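Local atomic coordinates of microcin B17-processing protein McbB (Escherichia coli str. K-12 substr. MG1655, PDB entry 6GRH), a protein that is required to process the inactive precursor of microcin B17, McbA, into the active peptide. Residues Arg155-Phe160 with Thr190-Cys195; Leu140-Leu145 with Phe178-Val183; Gln251-Thr256 with Asp264-Ser269; Ser171-Glu176 with Gly240-Leu245. One frame throughout, in Å; residues are numbered along the deposited sequence.

Contact 1 (Arg155-Phe160 with Thr190-Cys195). With ZN (zinc ion), chain F.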
# COMPACT_ATOMS: atom_id res chain seq x y z
N ARG B 155 -25.12 -8.62 17.77
CA ARG B 155 -25.99 -9.66 18.34
C ARG B 155 -25.46 -11.08 18.07
O ARG B 155 -25.43 -11.93 18.97
CB ARG B 155 -27.40 -9.52 17.76
CG ARG B 155 -28.40 -10.59 18.21
CD ARG B 155 -29.58 -10.66 17.27
NE ARG B 155 -30.45 -11.82 17.51
CZ ARG B 155 -31.34 -12.30 16.64
NH1 ARG B 155 -31.50 -11.73 15.44
NH2 ARG B 155 -32.07 -13.37 16.96
N ILE B 156 -25.06 -11.35 16.83
CA ILE B 156 -24.55 -12.67 16.44
C ILE B 156 -23.23 -12.99 17.17
O ILE B 156 -23.02 -14.12 17.68
CB ILE B 156 -24.41 -12.79 14.89
CG1 ILE B 156 -25.77 -12.67 14.18
CG2 ILE B 156 -23.75 -14.10 14.50
CD1 ILE B 156 -26.82 -13.67 14.65
N TYR B 157 -22.33 -12.02 17.24
CA TYR B 157 -21.10 -12.19 18.02
C TYR B 157 -21.40 -12.44 19.50
O TYR B 157 -20.80 -13.33 20.11
CB TYR B 157 -20.16 -11.00 17.85
CG TYR B 157 -19.38 -10.92 16.53
CD1 TYR B 157 -19.48 -11.90 15.51
CD2 TYR B 157 -18.51 -9.85 16.31
CE1 TYR B 157 -18.74 -11.79 14.33
CE2 TYR B 157 -17.79 -9.74 15.14
CZ TYR B 157 -17.89 -10.71 14.15
OH TYR B 157 -17.13 -10.58 13.02
N SER B 158 -22.32 -11.65 20.06
CA SER B 158 -22.67 -11.74 21.46
C SER B 158 -23.20 -13.14 21.81
O SER B 158 -22.82 -13.71 22.80
CB SER B 158 -23.69 -10.67 21.79
OG SER B 158 -24.04 -10.72 23.12
N LYS B 159 -24.04 -13.68 20.94
CA LYS B 159 -24.58 -15.03 21.13
C LYS B 159 -23.56 -16.17 20.92
O LYS B 159 -23.55 -17.12 21.69
CB LYS B 159 -25.76 -15.24 20.19
CG LYS B 159 -26.96 -14.40 20.56
CD LYS B 159 -28.04 -14.38 19.48
CE LYS B 159 -28.52 -15.77 19.10
NZ LYS B 159 -28.89 -16.61 20.28
N PHE B 160 -22.70 -16.06 19.91
CA PHE B 160 -21.92 -17.24 19.47
C PHE B 160 -20.40 -17.23 19.64
O PHE B 160 -19.80 -18.30 19.50
CB PHE B 160 -22.29 -17.58 18.03
CG PHE B 160 -23.75 -17.84 17.84
CD1 PHE B 160 -24.41 -18.81 18.61
CD2 PHE B 160 -24.49 -17.12 16.91
CE1 PHE B 160 -25.77 -19.03 18.45
CE2 PHE B 160 -25.84 -17.35 16.74
CZ PHE B 160 -26.48 -18.31 17.51
N THR B 190 -7.92 -14.06 14.62
CA THR B 190 -8.02 -13.28 13.39
C THR B 190 -9.01 -12.11 13.53
O THR B 190 -9.90 -12.17 14.40
CB THR B 190 -8.46 -14.14 12.19
OG1 THR B 190 -9.69 -14.78 12.48
CG2 THR B 190 -7.42 -15.20 11.86
N PRO B 191 -8.87 -11.06 12.69
CA PRO B 191 -9.72 -9.87 12.83
C PRO B 191 -11.18 -10.11 12.52
O PRO B 191 -11.51 -10.82 11.61
CB PRO B 191 -9.13 -8.88 11.80
CG PRO B 191 -7.73 -9.33 11.60
CD PRO B 191 -7.81 -10.83 11.69
N CYS B 192 -12.01 -9.41 13.29
CA CYS B 192 -13.44 -9.52 13.21
C CYS B 192 -14.02 -8.60 12.15
O CYS B 192 -13.30 -7.90 11.46
CB CYS B 192 -14.00 -9.22 14.60
SG CYS B 192 -14.19 -7.46 14.98
N HIS B 193 -15.33 -8.66 11.98
CA HIS B 193 -16.04 -7.77 11.06
C HIS B 193 -15.73 -6.28 11.23
O HIS B 193 -15.57 -5.55 10.25
CB HIS B 193 -17.52 -7.91 11.25
CG HIS B 193 -18.31 -6.88 10.53
ND1 HIS B 193 -18.37 -6.83 9.16
CD2 HIS B 193 -19.07 -5.86 10.99
CE1 HIS B 193 -19.14 -5.81 8.81
NE2 HIS B 193 -19.59 -5.21 9.90
N PHE B 194 -15.68 -5.83 12.47
CA PHE B 194 -15.49 -4.39 12.76
C PHE B 194 -14.07 -3.96 12.34
O PHE B 194 -13.88 -2.86 11.81
CB PHE B 194 -15.89 -4.07 14.20
CG PHE B 194 -17.35 -4.29 14.44
CD1 PHE B 194 -18.29 -3.44 13.86
CD2 PHE B 194 -17.79 -5.42 15.12
CE1 PHE B 194 -19.64 -3.69 13.99
CE2 PHE B 194 -19.15 -5.65 15.29
CZ PHE B 194 -20.08 -4.80 14.72
N CYS B 195 -13.10 -4.86 12.48
CA CYS B 195 -11.78 -4.64 11.92
C CYS B 195 -11.82 -4.40 10.41
O CYS B 195 -11.08 -3.54 9.90
CB CYS B 195 -10.82 -5.79 12.27
SG CYS B 195 -10.42 -5.90 14.02
ZN ZN F . -12.11 -6.56 15.50
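A single hydrogen bond joins the two segments: the backbone N of H193 donates to OH of Y157 over 2.8 Å, and an N-H...O angle of 163° makes it nearly straight. H193 N lies at the edge of the phenol ring, close to its plane. H193 opens helix 193-204, with C192 in the N-cap position, so the tyrosine occupies an N-H of the first helical turn. The same hydroxyl is hydrogen-bonded to OE1 of Q170, which gives this buried oxygen two partners.

Metal coordination follows directly. C192 SG and C195 SG each bind zinc at 2.3 Å, as the C-x-x-C half of a four-cysteine site that C290 and C292 complete. The C192 sulfur sits between the backbone N and the carbonyl carbon (chi1 83°), while CB of this ligand packs 3.9 Å from CE2 of Y157. Helix 150-160, which carries Y157, is the connection of a beta-alpha-beta unit between the parallel strands 139-144 and 167-174.

The remaining contacts are van der Waals. H193 CB comes 3.2 Å from Y157 OH, the two side chains crossing at about a right angle. With CG anti to the backbone N (chi1 170°), the imidazole turns away from the tyrosine toward D181 and Y148, which hydrogen-bond ND1 and NE2. Y157 CE2 meets CE2 of F194 at 4.3 Å.

Contact 2 (Leu140-Leu145 with Phe178-Val183)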
# COMPACT_ATOMS: atom_id res chain seq x y z
N LEU B 140 -18.87 -23.08 11.27
CA LEU B 140 -18.64 -21.81 10.56
C LEU B 140 -19.98 -21.11 10.37
O LEU B 140 -20.91 -21.66 9.77
CB LEU B 140 -17.96 -22.05 9.22
CG LEU B 140 -17.66 -20.84 8.31
CD1 LEU B 140 -16.67 -19.89 8.97
CD2 LEU B 140 -17.13 -21.32 6.98
N ILE B 141 -20.10 -19.90 10.89
CA ILE B 141 -21.31 -19.11 10.74
C ILE B 141 -21.09 -18.06 9.65
O ILE B 141 -20.26 -17.14 9.82
CB ILE B 141 -21.71 -18.43 12.07
CG1 ILE B 141 -21.89 -19.49 13.17
CG2 ILE B 141 -22.95 -17.58 11.88
CD1 ILE B 141 -22.20 -18.93 14.54
N TRP B 142 -21.84 -18.19 8.56
CA TRP B 142 -21.85 -17.19 7.50
C TRP B 142 -23.03 -16.26 7.71
O TRP B 142 -24.17 -16.68 7.64
CB TRP B 142 -21.94 -17.85 6.12
CG TRP B 142 -21.62 -16.87 5.02
CD1 TRP B 142 -22.29 -15.69 4.75
CD2 TRP B 142 -20.54 -16.93 4.08
NE1 TRP B 142 -21.70 -15.05 3.69
CE2 TRP B 142 -20.62 -15.76 3.28
CE3 TRP B 142 -19.53 -17.86 3.84
CZ2 TRP B 142 -19.71 -15.50 2.25
CZ3 TRP B 142 -18.62 -17.60 2.82
CH2 TRP B 142 -18.72 -16.42 2.04
N LEU B 143 -22.75 -14.97 7.99
CA LEU B 143 -23.80 -13.97 8.13
C LEU B 143 -23.85 -13.10 6.89
O LEU B 143 -22.90 -12.39 6.62
CB LEU B 143 -23.54 -13.13 9.37
CG LEU B 143 -24.43 -11.93 9.65
CD1 LEU B 143 -25.90 -12.30 9.80
CD2 LEU B 143 -23.91 -11.23 10.91
N HIS B 144 -24.96 -13.15 6.15
CA HIS B 144 -25.10 -12.40 4.91
C HIS B 144 -26.22 -11.40 5.09
O HIS B 144 -27.36 -11.79 5.36
CB HIS B 144 -25.37 -13.33 3.73
CG HIS B 144 -25.66 -12.61 2.46
ND1 HIS B 144 -24.70 -11.93 1.76
CD2 HIS B 144 -26.83 -12.39 1.81
CE1 HIS B 144 -25.25 -11.36 0.70
NE2 HIS B 144 -26.53 -11.65 0.69
N LEU B 145 -25.91 -10.11 4.90
CA LEU B 145 -26.88 -9.02 5.04
C LEU B 145 -27.00 -8.16 3.78
O LEU B 145 -26.00 -7.59 3.32
CB LEU B 145 -26.47 -8.12 6.20
CG LEU B 145 -26.44 -8.80 7.57
CD1 LEU B 145 -25.94 -7.85 8.64
CD2 LEU B 145 -27.83 -9.31 7.93
N PHE B 178 -19.46 -5.79 -3.26
CA PHE B 178 -19.85 -6.89 -2.39
C PHE B 178 -18.59 -7.25 -1.59
O PHE B 178 -17.53 -7.50 -2.15
CB PHE B 178 -20.37 -8.04 -3.22
CG PHE B 178 -20.78 -9.25 -2.41
CD1 PHE B 178 -21.63 -9.12 -1.33
CD2 PHE B 178 -20.27 -10.50 -2.72
CE1 PHE B 178 -21.99 -10.22 -0.57
CE2 PHE B 178 -20.63 -11.61 -1.98
CZ PHE B 178 -21.49 -11.48 -0.89
N ARG B 179 -18.71 -7.25 -0.27
CA ARG B 179 -17.60 -7.54 0.63
C ARG B 179 -17.79 -8.87 1.33
O ARG B 179 -18.86 -9.13 1.87
CB ARG B 179 -17.52 -6.47 1.71
CG ARG B 179 -17.32 -5.07 1.17
CD ARG B 179 -15.92 -4.92 0.66
NE ARG B 179 -15.72 -3.57 0.12
CZ ARG B 179 -14.53 -3.02 -0.13
NH1 ARG B 179 -13.39 -3.65 0.14
NH2 ARG B 179 -14.51 -1.79 -0.61
N ILE B 180 -16.76 -9.69 1.34
CA ILE B 180 -16.76 -10.87 2.16
C ILE B 180 -15.58 -10.69 3.11
O ILE B 180 -14.43 -10.64 2.68
CB ILE B 180 -16.59 -12.17 1.34
CG1 ILE B 180 -17.72 -12.31 0.31
CG2 ILE B 180 -16.52 -13.37 2.28
CD1 ILE B 180 -17.46 -13.42 -0.68
N ASP B 181 -15.86 -10.62 4.40
CA ASP B 181 -14.79 -10.46 5.37
C ASP B 181 -13.93 -11.71 5.42
O ASP B 181 -14.35 -12.81 5.04
CB ASP B 181 -15.34 -10.16 6.77
CG ASP B 181 -16.01 -8.81 6.88
OD1 ASP B 181 -15.78 -7.93 5.98
OD2 ASP B 181 -16.77 -8.63 7.88
N GLY B 182 -12.70 -11.54 5.88
CA GLY B 182 -11.88 -12.66 6.27
C GLY B 182 -12.57 -13.47 7.35
O GLY B 182 -13.48 -13.00 8.03
N VAL B 183 -12.08 -14.68 7.57
CA VAL B 183 -12.66 -15.54 8.56
C VAL B 183 -12.29 -14.99 9.92
O VAL B 183 -11.11 -14.80 10.20
CB VAL B 183 -12.15 -16.97 8.44
CG1 VAL B 183 -12.74 -17.82 9.57
CG2 VAL B 183 -12.52 -17.57 7.10
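H144 and F178 meet along their edges, with no stacking of one on the other. Their centroids are 5.8 Å apart and their planes inclined at 71°; CE1 of F178 touches CE1 of H144 at 3.7 Å, in the plane of the imidazole. Each residue has a trans first torsion, which carries the two rings toward each other. At the same edge, ND1 of H144, itself 4.0 Å from F178 CE1, is hydrogen-bonded to OG of S171, fixing how the imidazole is turned.

The next pair is W142 with I180. Methyl CG2 of the isoleucine lies 3.8 Å from both CZ2 and CH2 of the indole, so it straddles the bond between them, and the side chains cross at about a right angle. W142 NE1 also reaches S171 OG, which thus serves both aromatic residues.

That shared serine reflects the topology. The segments run nearly antiparallel, with end-to-end directions 162° apart, yet the CA atoms of H144 and I180 are 8.9 Å apart and no hydrogen bond links them, because strand 167-174 intervenes between strands 139-144 and 177-180 in the mixed sheet. The contact therefore bridges alternate strands on one sheet face. Helix 236-254 packs against this face, with I246, R249 and L250 touching W142, whereas I141 and L143 point to the other face and meet helix 150-160. At the far end, CD1 of L140 comes to 4.5 Å from CG1 of V183.

Contact 3 (Gln251-Thr256 with Asp264-Ser269)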
# COMPACT_ATOMS: atom_id res chain seq x y z
N GLN B 251 -16.78 -23.28 -0.44
CA GLN B 251 -16.12 -24.42 -1.06
C GLN B 251 -14.62 -24.42 -0.77
O GLN B 251 -14.08 -25.46 -0.36
CB GLN B 251 -16.42 -24.46 -2.54
CG GLN B 251 -15.83 -25.66 -3.26
CD GLN B 251 -16.35 -25.82 -4.67
OE1 GLN B 251 -17.15 -25.01 -5.16
NE2 GLN B 251 -15.98 -26.92 -5.29
N GLU B 252 -13.96 -23.25 -0.89
CA GLU B 252 -12.55 -23.13 -0.57
C GLU B 252 -12.24 -23.56 0.84
O GLU B 252 -11.24 -24.23 1.08
CB GLU B 252 -12.04 -21.68 -0.70
CG GLU B 252 -11.88 -21.18 -2.10
CD GLU B 252 -11.66 -19.66 -2.17
OE1 GLU B 252 -11.42 -19.01 -1.13
OE2 GLU B 252 -11.76 -19.13 -3.30
N LEU B 253 -13.09 -23.13 1.76
CA LEU B 253 -12.86 -23.32 3.20
C LEU B 253 -13.25 -24.70 3.71
O LEU B 253 -12.51 -25.27 4.52
CB LEU B 253 -13.63 -22.27 4.01
CG LEU B 253 -13.10 -20.83 3.84
CD1 LEU B 253 -14.13 -19.83 4.34
CD2 LEU B 253 -11.78 -20.64 4.56
N THR B 254 -14.39 -25.22 3.25
CA THR B 254 -14.99 -26.44 3.81
C THR B 254 -15.41 -27.49 2.78
O THR B 254 -15.85 -28.56 3.17
CB THR B 254 -16.27 -26.13 4.65
OG1 THR B 254 -17.30 -25.58 3.79
CG2 THR B 254 -15.95 -25.16 5.77
N GLY B 255 -15.34 -27.18 1.49
CA GLY B 255 -15.93 -28.07 0.50
C GLY B 255 -14.88 -28.81 -0.33
O GLY B 255 -13.72 -28.98 0.09
N THR B 256 -15.29 -29.23 -1.50
CA THR B 256 -14.39 -29.94 -2.41
C THR B 256 -13.40 -28.93 -3.00
O THR B 256 -13.77 -28.07 -3.82
CB THR B 256 -15.19 -30.63 -3.52
OG1 THR B 256 -16.05 -31.59 -2.92
CG2 THR B 256 -14.28 -31.28 -4.55
N ASP B 264 -0.70 -17.64 2.75
CA ASP B 264 -0.72 -16.21 3.09
C ASP B 264 -2.00 -15.44 2.78
O ASP B 264 -2.06 -14.25 3.10
CB ASP B 264 0.51 -15.46 2.52
CG ASP B 264 0.46 -15.18 0.99
OD1 ASP B 264 -0.59 -15.37 0.33
OD2 ASP B 264 1.53 -14.76 0.44
N ASN B 265 -2.97 -16.08 2.13
CA ASN B 265 -4.22 -15.40 1.80
C ASN B 265 -5.47 -16.26 1.90
O ASN B 265 -6.53 -15.84 1.45
CB ASN B 265 -4.12 -14.80 0.39
CG ASN B 265 -3.88 -15.86 -0.68
OD1 ASN B 265 -2.91 -15.79 -1.45
ND2 ASN B 265 -4.76 -16.85 -0.72
N PHE B 266 -5.36 -17.46 2.48
CA PHE B 266 -6.49 -18.41 2.59
C PHE B 266 -7.63 -17.89 3.48
O PHE B 266 -8.80 -18.07 3.16
CB PHE B 266 -5.95 -19.73 3.15
CG PHE B 266 -6.98 -20.80 3.31
CD1 PHE B 266 -7.70 -21.27 2.22
CD2 PHE B 266 -7.22 -21.36 4.56
CE1 PHE B 266 -8.63 -22.28 2.37
CE2 PHE B 266 -8.17 -22.38 4.71
CZ PHE B 266 -8.87 -22.83 3.61
N MET B 267 -7.32 -17.23 4.57
CA MET B 267 -8.39 -16.72 5.43
C MET B 267 -8.72 -15.25 5.22
O MET B 267 -9.46 -14.67 6.02
CB MET B 267 -8.05 -17.00 6.88
CG MET B 267 -8.11 -18.48 7.16
SD MET B 267 -7.66 -18.82 8.86
CE MET B 267 -8.83 -17.82 9.77
N SER B 268 -8.17 -14.64 4.17
CA SER B 268 -8.33 -13.20 3.96
C SER B 268 -9.68 -12.78 3.36
O SER B 268 -10.43 -13.58 2.80
CB SER B 268 -7.20 -12.69 3.06
OG SER B 268 -5.98 -12.96 3.68
N SER B 269 -9.94 -11.47 3.44
CA SER B 269 -11.15 -10.88 2.89
C SER B 269 -11.13 -10.98 1.35
O SER B 269 -10.08 -11.01 0.74
CB SER B 269 -11.27 -9.41 3.31
OG SER B 269 -10.32 -8.62 2.61
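The C-terminal part of helix 236-254 packs against an irregular loop that leads into strand 269-273, the connection returning to the mixed sheet. The CA atoms of L253 and F266 are 8.1 Å apart, the closest CA pair between the segments. On the helix side, G255 N bonds to Q251 O at 2.8 Å.

F266 supplies nearly everything from the loop. Its chi1 of -180° points CG away from the backbone N, throwing the ring out toward the helix, where it is met from two directions. Over one face, CD2 of L253 makes a CH-pi contact 4.2 Å from the ring centroid, 27° off the ring normal. At the edge, F266 CE1 lies 3.5 Å from E252 O, close to the ring plane.

This carbonyl oxygen also accepts a hydrogen bond from R41 of the neighbouring McbC chain, whose F38 meets the F266 ring edge-to-face; the contact thus forms part of the interface with McbC. Within the chain, R249 joins the two sides by a salt bridge to E252 and a hydrogen bond to F266 O.

Within its own segment, Q251 NE2 donates a hydrogen bond to T256 O at 2.9 Å, the oxygen only 12° out of the amide plane and the donor in the carbonyl plane.

Contact 4 (Ser171-Glu176 with Gly240-Leu245)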
# COMPACT_ATOMS: atom_id res chain seq x y z
N SER B 171 -20.84 -11.12 5.17
CA SER B 171 -20.92 -10.55 3.82
C SER B 171 -22.04 -9.51 3.73
O SER B 171 -23.04 -9.59 4.41
CB SER B 171 -21.05 -11.65 2.76
OG SER B 171 -22.25 -12.36 2.87
N TYR B 172 -21.80 -8.48 2.93
CA TYR B 172 -22.61 -7.26 2.95
C TYR B 172 -22.14 -6.39 1.76
O TYR B 172 -21.15 -6.72 1.09
CB TYR B 172 -22.46 -6.51 4.31
CG TYR B 172 -21.03 -6.23 4.66
CD1 TYR B 172 -20.25 -7.19 5.28
CD2 TYR B 172 -20.42 -5.03 4.30
CE1 TYR B 172 -18.92 -6.96 5.57
CE2 TYR B 172 -19.10 -4.79 4.58
CZ TYR B 172 -18.35 -5.75 5.21
OH TYR B 172 -17.04 -5.53 5.46
N TYR B 173 -22.87 -5.31 1.51
CA TYR B 173 -22.65 -4.45 0.38
C TYR B 173 -22.22 -3.08 0.86
O TYR B 173 -22.70 -2.59 1.85
CB TYR B 173 -23.89 -4.38 -0.49
CG TYR B 173 -24.29 -5.74 -1.02
CD1 TYR B 173 -23.83 -6.20 -2.25
CD2 TYR B 173 -25.12 -6.59 -0.26
CE1 TYR B 173 -24.19 -7.46 -2.73
CE2 TYR B 173 -25.49 -7.85 -0.72
CZ TYR B 173 -25.01 -8.29 -1.96
OH TYR B 173 -25.36 -9.54 -2.41
N LEU B 174 -21.27 -2.49 0.15
CA LEU B 174 -20.78 -1.17 0.48
C LEU B 174 -20.51 -0.48 -0.82
O LEU B 174 -19.70 -0.97 -1.61
CB LEU B 174 -19.49 -1.23 1.32
CG LEU B 174 -18.76 0.10 1.59
CD1 LEU B 174 -19.66 1.06 2.33
CD2 LEU B 174 -17.49 -0.20 2.37
N LYS B 175 -21.23 0.62 -1.04
CA LYS B 175 -21.18 1.42 -2.26
C LYS B 175 -21.47 0.55 -3.49
O LYS B 175 -22.58 0.03 -3.60
CB LYS B 175 -19.86 2.19 -2.31
CG LYS B 175 -19.78 3.20 -1.18
CD LYS B 175 -18.60 4.14 -1.36
CE LYS B 175 -18.60 5.26 -0.32
NZ LYS B 175 -17.94 6.46 -0.89
N GLU B 176 -20.49 0.32 -4.37
CA GLU B 176 -20.70 -0.55 -5.53
C GLU B 176 -20.01 -1.91 -5.36
O GLU B 176 -19.76 -2.60 -6.36
CB GLU B 176 -20.20 0.15 -6.79
CG GLU B 176 -20.95 1.43 -7.09
CD GLU B 176 -20.38 2.22 -8.26
OE1 GLU B 176 -19.13 2.28 -8.41
OE2 GLU B 176 -21.19 2.79 -9.02
N GLY B 240 -27.15 -13.04 -7.92
CA GLY B 240 -26.60 -14.29 -8.52
C GLY B 240 -25.08 -14.36 -8.45
O GLY B 240 -24.51 -15.37 -8.07
N PHE B 241 -24.45 -13.25 -8.79
CA PHE B 241 -23.00 -13.08 -8.67
C PHE B 241 -22.55 -13.30 -7.24
O PHE B 241 -21.64 -14.09 -6.98
CB PHE B 241 -22.66 -11.66 -9.15
CG PHE B 241 -21.19 -11.34 -9.22
CD1 PHE B 241 -20.42 -11.73 -10.33
CD2 PHE B 241 -20.59 -10.60 -8.23
CE1 PHE B 241 -19.06 -11.39 -10.43
CE2 PHE B 241 -19.25 -10.25 -8.32
CZ PHE B 241 -18.48 -10.64 -9.41
N SER B 242 -23.23 -12.63 -6.31
CA SER B 242 -22.97 -12.79 -4.86
C SER B 242 -23.11 -14.24 -4.40
O SER B 242 -22.28 -14.77 -3.68
CB SER B 242 -23.94 -11.91 -4.06
OG SER B 242 -23.76 -10.53 -4.35
N TYR B 243 -24.19 -14.87 -4.85
CA TYR B 243 -24.48 -16.28 -4.54
C TYR B 243 -23.33 -17.19 -4.95
O TYR B 243 -22.91 -18.05 -4.18
CB TYR B 243 -25.76 -16.68 -5.27
CG TYR B 243 -26.40 -18.00 -4.96
CD1 TYR B 243 -27.09 -18.21 -3.77
CD2 TYR B 243 -26.38 -19.04 -5.90
CE1 TYR B 243 -27.74 -19.42 -3.52
CE2 TYR B 243 -27.03 -20.26 -5.66
CZ TYR B 243 -27.71 -20.43 -4.46
OH TYR B 243 -28.33 -21.63 -4.20
N HIS B 244 -22.81 -16.99 -6.17
CA HIS B 244 -21.68 -17.76 -6.62
C HIS B 244 -20.41 -17.52 -5.79
O HIS B 244 -19.70 -18.48 -5.45
CB HIS B 244 -21.42 -17.48 -8.09
CG HIS B 244 -20.40 -18.38 -8.70
ND1 HIS B 244 -20.56 -19.75 -8.79
CD2 HIS B 244 -19.18 -18.09 -9.24
CE1 HIS B 244 -19.47 -20.27 -9.34
NE2 HIS B 244 -18.63 -19.29 -9.63
N LEU B 245 -20.11 -16.26 -5.48
CA LEU B 245 -18.96 -15.95 -4.63
C LEU B 245 -19.02 -16.56 -3.23
O LEU B 245 -18.01 -17.05 -2.72
CB LEU B 245 -18.72 -14.44 -4.55
CG LEU B 245 -18.13 -13.77 -5.77
CD1 LEU B 245 -17.98 -12.26 -5.52
CD2 LEU B 245 -16.77 -14.31 -6.11
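The end of strand 167-174 stands off from helix 236-254, the CA atoms of Y173 and S242 lying 9.9 Å apart, and two side chains span the gap. Y173 reaches across with its full length, CG beside the backbone N and anti to the carbonyl carbon (chi1 -60°), and its OH comes to 2.7 Å from OG of S242 in a hydrogen bond. The CZ-OH...OG angle is about 115°.

S242 OG lies at the ring edge near the ring plane, 3.5 Å from Y173 CE1. CB of S242 is 3.2 Å from Y173 OH, so CB as well as OG lies beside the hydroxyl. OG is also hydrogen-bonded to O of E238, one turn earlier in the helix, which ties the serine to its own helix and gives the buried oxygen a second partner. F178 fills in beside the pair: its ring meets that of Y173, and S242 and L245 rest on it.

In this helical turn, H244 meets F241 of the second McbB subunit, and F241 meets both F241 and H244 of that subunit. The Y173-S242 bond is thus a polar tie between a sheet and the helix packed on it, within a layered alpha/beta domain.

Overall arrangement
The segments of contacts 1, 2 and 4 interleave along the chain: 140-145, 155-160, 171-176, then 178-183, 190-195 and 240-245; contact 3 follows. Contact 2 is central, its centre about 11, 12 and 10 Å from those of contacts 1, 3 and 4. Strands 139-144, 167-174 and 177-180 are consecutive in the mixed sheet, joining contacts 2 and 4. A probable hydrogen bond, T190 OG1 to V183 O at 2.7 Å, links contacts 1 and 2. Contacts 3 and 4 share helix 236-254 without touching, their centres about 17 Å apart. One sheet thus connects the zinc site, on the side of helix 150-160, with helix 236-254, which borders McbC and the second McbB subunit.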